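Local coordinates for protein ethyl acetate hydrolase (Pseudomonas veronii, PDB 5EFZ) that hydrolyses ethyl acetate to ethanol and acetate, a step in the bacterial breakdown of short-chain methyl ketones such as 2-butanone, at residues V64-Y68 against M152-T157; N121-D127 against W271-G276. All coordinates share one frame; numbering follows the deposited sequence.

Interaction 1 of 2, residues V64-Y68 against M152-T157; sequences VPTWY and MGAQQT. With ACT (acetate ion), chain O.
Tyr68 and Met152 meet at the probable oxyanion hole of this alpha/beta-hydrolase fold. Residues 64-68 run off the end of a central strand. Residues 152-157 open the helix that follows the probable nucleophile Ser151, on what looks like the nucleophile elbow.

Two backbone amides converge on one acetate oxygen. Tyr68 N gives a hydrogen bond to acetate OXT at 2.8 Å, and Met152 N gives a nearly straight one to the same OXT at 3.2 Å. This pair fits the oxyanion hole of the family. Ser151 OG and His334 NE2 also form hydrogen bonds to the acetate, which is probably from the crystallisation liquor. The acetate methyl lies obliquely against the Trp67 ring.

The sulfur contact is Met-aromatic. Met152 SD sits at the edge of the Tyr68 ring, near its plane and 5.3 Å from the centroid. It also packs on Tyr68 CB at 3.5 Å. The bend of the methionine chain at chi3, 76°, turns CE away from the acetate.

Van der Waals packing joins Pro65 to the helix. Pro65 CB lies against the amide end of Gln156, and the two side chains run alongside one another, head to tail.

Polar contacts centre on that amide. Gln156 NE2 bonds Met152 O from above the carbonyl plane, while Gln156 N reaches the same oxygen from the opposite face. NE2 also makes a weak bond to Thr66 O. Gln131 holds Gln156 OE1. A water links the segments as well: it accepts from Thr66 N and donates to Gln156 OE1, both at 2.8 Å.

Interaction 2 of 2, residues N121-D127 against W271-G276; sequences NVRIGDD and WKWQRG
At chi1 -172° the Trp271 indole swings to the side opposite its backbone N and lies flat against Asn121. The Lys272 chain leaves the same way, then bends at chi3 (-52°) to carry NZ to Asp127. The contact joins the start of helix 124-139 to the end of helix 263-274 in the alpha/beta-hydrolase fold.

Asn121 CB makes a CH-pi contact over the six-membered ring of Trp271, 3.5 Å from its centroid. The Asn121 amide is stacked on the indole, with planes 7° apart. Arg275 CD packs on the opposite indole face. Arg123 CG and Val122 O meet the ring at its edge. Replacing Trp271 with an alanine would probably leave the Asn121 amide without its stacking surface and open a gap beside the Arg123 chain.

Lys272 runs past Val122 and crosses Ile124, whose CD1 touches Lys272 CG at 3.8 Å. Its NZ forms a salt bridge with Asp127 OD2, though the modelled separation is implausibly short and doubtful. Ile99 O and Gln98 OE1 also accept from NZ, so the buried ammonium has several partners.

Arg123 is the N-cap of its helix, and its N bonds Asp126 OD2 at 2.8 Å. Its guanidinium pairs with Glu37. Two waters bridge the segments. One accepts from Arg123 NH1 and donates to Arg275 O. The other accepts from Ile124 N at 2.9 Å and donates to Lys272 O at 2.7 Å.

Interactions 1 and 2 have centres 11 Å apart and touch directly. Helix 152-163 is common ground: Met152, at its start, reaches the acetate, and residues further on meet both segments of interaction 2. Gln155 NE2 probably bonds Trp273 O at 3.0 Å, and Met152 CE packs on Trp273 N at 3.5 Å. Gln156 OE1 lies 3.6 Å from Asp127 CB, and Gln155 OE1 is equally near Ile124 CD1. The Trp273 ring also meets that of Tyr68. Interaction 1 borders the probable active site, where the acetate also meets Ser151 and His334, whereas interaction 2 packs behind it, the Ile124 side chain about 9 Å from that of Ser151.

Interaction 1 of 2, residues V64-Y68 against M152-T157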
loop_
_atom_site.group_PDB
_atom_site.type_symbol
_atom_site.label_atom_id
_atom_site.label_comp_id
_atom_site.label_asym_id
_atom_site.label_seq_id
_atom_site.Cartn_x
_atom_site.Cartn_y
_atom_site.Cartn_z
ATOM N N VAL A 64 21.087 -20.035 1.368
ATOM C CA VAL A 64 20.080 -19.093 1.838
ATOM C C VAL A 64 20.575 -17.673 1.527
ATOM O O VAL A 64 21.448 -17.159 2.230
ATOM C CB VAL A 64 19.837 -19.245 3.345
ATOM C CG1 VAL A 64 18.699 -18.314 3.790
ATOM C CG2 VAL A 64 19.448 -20.730 3.673
ATOM N N PRO A 65 20.051 -17.054 0.452
ATOM C CA PRO A 65 20.361 -15.632 0.183
ATOM C C PRO A 65 19.633 -14.727 1.156
ATOM O O PRO A 65 18.705 -15.164 1.817
ATOM C CB PRO A 65 19.825 -15.391 -1.247
ATOM C CG PRO A 65 19.584 -16.798 -1.822
ATOM C CD PRO A 65 19.189 -17.629 -0.600
ATOM N N THR A 66 20.064 -13.475 1.274
ATOM C CA THR A 66 19.437 -12.565 2.244
ATOM C C THR A 66 18.538 -11.570 1.510
ATOM O O THR A 66 18.618 -11.414 0.267
ATOM C CB THR A 66 20.514 -11.810 3.079
ATOM O OG1 THR A 66 21.304 -11.019 2.194
ATOM C CG2 THR A 66 21.488 -12.823 3.802
ATOM N N TRP A 67 17.673 -10.906 2.272
ATOM C CA TRP A 67 16.644 -10.079 1.677
ATOM C C TRP A 67 16.980 -8.602 1.830
ATOM O O TRP A 67 18.048 -8.236 2.332
ATOM C CB TRP A 67 15.272 -10.386 2.306
ATOM C CG TRP A 67 15.223 -10.324 3.814
ATOM C CD1 TRP A 67 15.665 -9.304 4.629
ATOM C CD2 TRP A 67 14.647 -11.316 4.686
ATOM N NE1 TRP A 67 15.418 -9.616 5.958
ATOM C CE2 TRP A 67 14.803 -10.844 6.019
ATOM C CE3 TRP A 67 14.031 -12.555 4.469
ATOM C CZ2 TRP A 67 14.346 -11.575 7.126
ATOM C CZ3 TRP A 67 13.588 -13.288 5.570
ATOM C CH2 TRP A 67 13.746 -12.794 6.881
ATOM N N TYR A 68 16.063 -7.760 1.369
ATOM C CA TYR A 68 16.270 -6.312 1.400
ATOM C C TYR A 68 16.486 -5.809 2.831
ATOM O O TYR A 68 15.662 -6.083 3.678
ATOM C CB TYR A 68 15.063 -5.588 0.788
ATOM C CG TYR A 68 15.182 -4.074 0.943
ATOM C CD1 TYR A 68 15.931 -3.315 0.039
ATOM C CD2 TYR A 68 14.544 -3.408 1.997
ATOM C CE1 TYR A 68 16.052 -1.922 0.186
ATOM C CE2 TYR A 68 14.661 -2.003 2.153
ATOM C CZ TYR A 68 15.410 -1.288 1.242
ATOM O OH TYR A 68 15.520 0.069 1.414
ATOM N N MET A 152 13.601 -10.457 -1.759
ATOM C CA MET A 152 14.831 -10.420 -2.586
ATOM C C MET A 152 15.594 -11.744 -2.550
ATOM O O MET A 152 16.291 -12.096 -3.513
ATOM C CB MET A 152 15.781 -9.309 -2.134
ATOM C CG MET A 152 15.257 -7.934 -2.444
ATOM S SD MET A 152 16.548 -6.684 -2.213
ATOM C CE MET A 152 17.495 -6.969 -3.705
ATOM N N GLY A 153 15.477 -12.453 -1.433
ATOM C CA GLY A 153 16.014 -13.809 -1.320
ATOM C C GLY A 153 15.344 -14.773 -2.306
ATOM O O GLY A 153 15.996 -15.670 -2.832
ATOM N N ALA A 154 14.043 -14.592 -2.527
ATOM C CA ALA A 154 13.280 -15.352 -3.522
ATOM C C ALA A 154 13.690 -14.946 -4.942
ATOM O O ALA A 154 13.774 -15.786 -5.859
ATOM C CB ALA A 154 11.754 -15.132 -3.324
ATOM N N GLN A 155 13.911 -13.656 -5.159
ATOM C CA GLN A 155 14.421 -13.231 -6.461
ATOM C C GLN A 155 15.723 -13.933 -6.813
ATOM O O GLN A 155 15.882 -14.406 -7.940
ATOM C CB GLN A 155 14.672 -11.727 -6.464
ATOM C CG GLN A 155 13.385 -10.878 -6.382
ATOM C CD GLN A 155 13.726 -9.391 -6.466
ATOM O OE1 GLN A 155 14.592 -8.913 -5.730
ATOM N NE2 GLN A 155 13.090 -8.676 -7.404
ATOM N N GLN A 156 16.657 -14.006 -5.853
ATOM C CA GLN A 156 17.899 -14.745 -6.088
ATOM C C GLN A 156 17.662 -16.251 -6.278
ATOM O O GLN A 156 18.377 -16.910 -7.030
ATOM C CB GLN A 156 18.877 -14.524 -4.930
ATOM C CG GLN A 156 19.401 -13.058 -4.872
ATOM C CD GLN A 156 20.039 -12.737 -3.536
ATOM O OE1 GLN A 156 21.221 -13.024 -3.314
ATOM N NE2 GLN A 156 19.239 -12.180 -2.617
ATOM N N THR A 157 16.680 -16.796 -5.564
ATOM C CA THR A 157 16.323 -18.202 -5.713
ATOM C C THR A 157 15.873 -18.529 -7.142
ATOM O O THR A 157 16.339 -19.513 -7.739
ATOM C CB THR A 157 15.227 -18.585 -4.681
ATOM O OG1 THR A 157 15.782 -18.477 -3.355
ATOM C CG2 THR A 157 14.697 -20.051 -4.902
HETATM C C ACT O . 12.530 -7.868 1.411
HETATM O O ACT O . 11.388 -7.593 0.945
HETATM O OXT ACT O . 13.413 -8.296 0.594
HETATM C CH3 ACT O . 12.800 -7.716 2.870
HETATM O O HOH W 1 22.030 -12.719 -0.635
#

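Interaction 2 of 2, residues N121-D127 against W271-G276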
loop_
_atom_site.group_PDB
_atom_site.type_symbol
_atom_site.label_atom_id
_atom_site.label_comp_id
_atom_site.label_asym_id
_atom_site.label_seq_id
_atom_site.Cartn_x
_atom_site.Cartn_y
_atom_site.Cartn_z
ATOM N N ASN A 121 25.912 -0.200 -9.841
ATOM C CA ASN A 121 24.576 -0.772 -9.875
ATOM C C ASN A 121 24.726 -2.285 -9.963
ATOM O O ASN A 121 25.264 -2.788 -10.937
ATOM C CB ASN A 121 23.786 -0.215 -11.062
ATOM C CG ASN A 121 23.411 1.234 -10.866
ATOM O OD1 ASN A 121 23.164 1.670 -9.741
ATOM N ND2 ASN A 121 23.360 1.982 -11.952
ATOM N N VAL A 122 24.290 -2.988 -8.917
ATOM C CA VAL A 122 24.425 -4.436 -8.850
ATOM C C VAL A 122 23.059 -5.098 -9.115
ATOM O O VAL A 122 22.021 -4.627 -8.629
ATOM C CB VAL A 122 24.971 -4.863 -7.482
ATOM C CG1 VAL A 122 25.122 -6.385 -7.388
ATOM C CG2 VAL A 122 26.328 -4.183 -7.221
ATOM N N ARG A 123 23.063 -6.160 -9.912
ATOM C CA ARG A 123 21.835 -6.874 -10.241
ATOM C C ARG A 123 21.753 -8.213 -9.489
ATOM O O ARG A 123 22.776 -8.741 -9.018
ATOM C CB ARG A 123 21.730 -7.125 -11.767
ATOM C CG ARG A 123 21.437 -5.859 -12.614
ATOM C CD ARG A 123 21.347 -6.214 -14.114
ATOM N NE ARG A 123 20.981 -5.033 -14.919
ATOM C CZ ARG A 123 19.731 -4.637 -15.170
ATOM N NH1 ARG A 123 18.694 -5.303 -14.684
ATOM N NH2 ARG A 123 19.525 -3.556 -15.923
ATOM N N ILE A 124 20.537 -8.751 -9.399
ATOM C CA ILE A 124 20.324 -10.080 -8.811
ATOM C C ILE A 124 21.273 -11.101 -9.451
ATOM O O ILE A 124 21.874 -11.929 -8.748
ATOM C CB ILE A 124 18.871 -10.535 -8.993
ATOM C CG1 ILE A 124 17.908 -9.627 -8.194
ATOM C CG2 ILE A 124 18.699 -12.016 -8.585
ATOM C CD1 ILE A 124 18.008 -9.758 -6.674
ATOM N N GLY A 125 21.443 -11.019 -10.772
ATOM C CA GLY A 125 22.326 -11.961 -11.457
ATOM C C GLY A 125 23.782 -11.872 -11.002
ATOM O O GLY A 125 24.520 -12.876 -11.029
ATOM N N ASP A 126 24.226 -10.678 -10.594
ATOM C CA ASP A 126 25.588 -10.535 -10.079
ATOM C C ASP A 126 25.746 -11.288 -8.758
ATOM O O ASP A 126 26.736 -11.969 -8.571
ATOM C CB ASP A 126 25.953 -9.044 -9.897
ATOM C CG ASP A 126 25.910 -8.263 -11.214
ATOM O OD1 ASP A 126 26.443 -8.765 -12.235
ATOM O OD2 ASP A 126 25.347 -7.132 -11.230
ATOM N N ASP A 127 24.786 -11.161 -7.835
ATOM C CA ASP A 127 24.803 -11.975 -6.614
ATOM C C ASP A 127 24.876 -13.477 -6.894
ATOM O O ASP A 127 25.661 -14.218 -6.276
ATOM C CB ASP A 127 23.560 -11.702 -5.771
ATOM C CG ASP A 127 23.661 -10.383 -5.000
ATOM O OD1 ASP A 127 24.509 -10.295 -4.090
ATOM O OD2 ASP A 127 22.882 -9.448 -5.283
ATOM N N TRP A 271 17.681 -0.644 -5.789
ATOM C CA TRP A 271 17.863 -0.611 -7.254
ATOM C C TRP A 271 17.844 -2.043 -7.790
ATOM O O TRP A 271 17.272 -2.347 -8.845
ATOM C CB TRP A 271 19.204 0.072 -7.622
ATOM C CG TRP A 271 19.416 0.326 -9.111
ATOM C CD1 TRP A 271 19.179 1.507 -9.795
ATOM C CD2 TRP A 271 19.952 -0.588 -10.067
ATOM N NE1 TRP A 271 19.523 1.356 -11.122
ATOM C CE2 TRP A 271 19.999 0.078 -11.310
ATOM C CE3 TRP A 271 20.401 -1.918 -9.991
ATOM C CZ2 TRP A 271 20.455 -0.540 -12.471
ATOM C CZ3 TRP A 271 20.847 -2.544 -11.154
ATOM C CH2 TRP A 271 20.882 -1.851 -12.373
ATOM N N LYS A 272 18.502 -2.914 -7.043
ATOM C CA LYS A 272 18.649 -4.311 -7.431
ATOM C C LYS A 272 17.265 -4.987 -7.430
ATOM O O LYS A 272 16.882 -5.689 -8.371
ATOM C CB LYS A 272 19.593 -5.024 -6.465
ATOM C CG LYS A 272 19.867 -6.486 -6.827
ATOM C CD LYS A 272 20.612 -7.211 -5.684
ATOM C CE LYS A 272 21.869 -6.471 -5.206
ATOM N NZ LYS A 272 22.551 -7.389 -4.207
ATOM N N TRP A 273 16.565 -4.800 -6.317
ATOM C CA TRP A 273 15.221 -5.341 -6.119
ATOM C C TRP A 273 14.300 -4.916 -7.268
ATOM O O TRP A 273 13.564 -5.737 -7.831
ATOM C CB TRP A 273 14.709 -4.851 -4.747
ATOM C CG TRP A 273 13.239 -5.010 -4.391
ATOM C CD1 TRP A 273 12.279 -5.801 -4.986
ATOM C CD2 TRP A 273 12.582 -4.306 -3.326
ATOM N NE1 TRP A 273 11.050 -5.609 -4.337
ATOM C CE2 TRP A 273 11.225 -4.703 -3.318
ATOM C CE3 TRP A 273 13.019 -3.364 -2.390
ATOM C CZ2 TRP A 273 10.295 -4.184 -2.390
ATOM C CZ3 TRP A 273 12.091 -2.843 -1.473
ATOM C CH2 TRP A 273 10.752 -3.263 -1.485
ATOM N N GLN A 274 14.332 -3.631 -7.622
ATOM C CA GLN A 274 13.481 -3.131 -8.708
ATOM C C GLN A 274 13.626 -3.884 -10.029
ATOM O O GLN A 274 12.703 -3.924 -10.845
ATOM C CB GLN A 274 13.810 -1.657 -8.987
ATOM C CG GLN A 274 13.225 -0.698 -7.972
ATOM C CD GLN A 274 13.503 0.747 -8.346
ATOM O OE1 GLN A 274 14.648 1.106 -8.661
ATOM N NE2 GLN A 274 12.455 1.591 -8.337
ATOM N N ARG A 275 14.815 -4.420 -10.259
ATOM C CA ARG A 275 15.162 -4.944 -11.591
ATOM C C ARG A 275 15.306 -6.454 -11.668
ATOM O O ARG A 275 15.681 -6.975 -12.719
ATOM C CB ARG A 275 16.447 -4.269 -12.061
ATOM C CG ARG A 275 16.170 -2.845 -12.583
ATOM C CD ARG A 275 17.375 -1.946 -12.507
ATOM N NE ARG A 275 16.981 -0.572 -12.858
ATOM C CZ ARG A 275 16.467 0.295 -11.984
ATOM N NH1 ARG A 275 16.302 -0.045 -10.705
ATOM N NH2 ARG A 275 16.100 1.500 -12.390
ATOM N N GLY A 276 14.970 -7.154 -10.583
ATOM C CA GLY A 276 15.004 -8.628 -10.607
ATOM C C GLY A 276 14.175 -9.139 -11.793
ATOM O O GLY A 276 13.003 -8.806 -11.917
HETATM O O HOH W 2 18.287 -7.553 -12.949
HETATM O O HOH W 3 18.498 -6.841 -10.268
#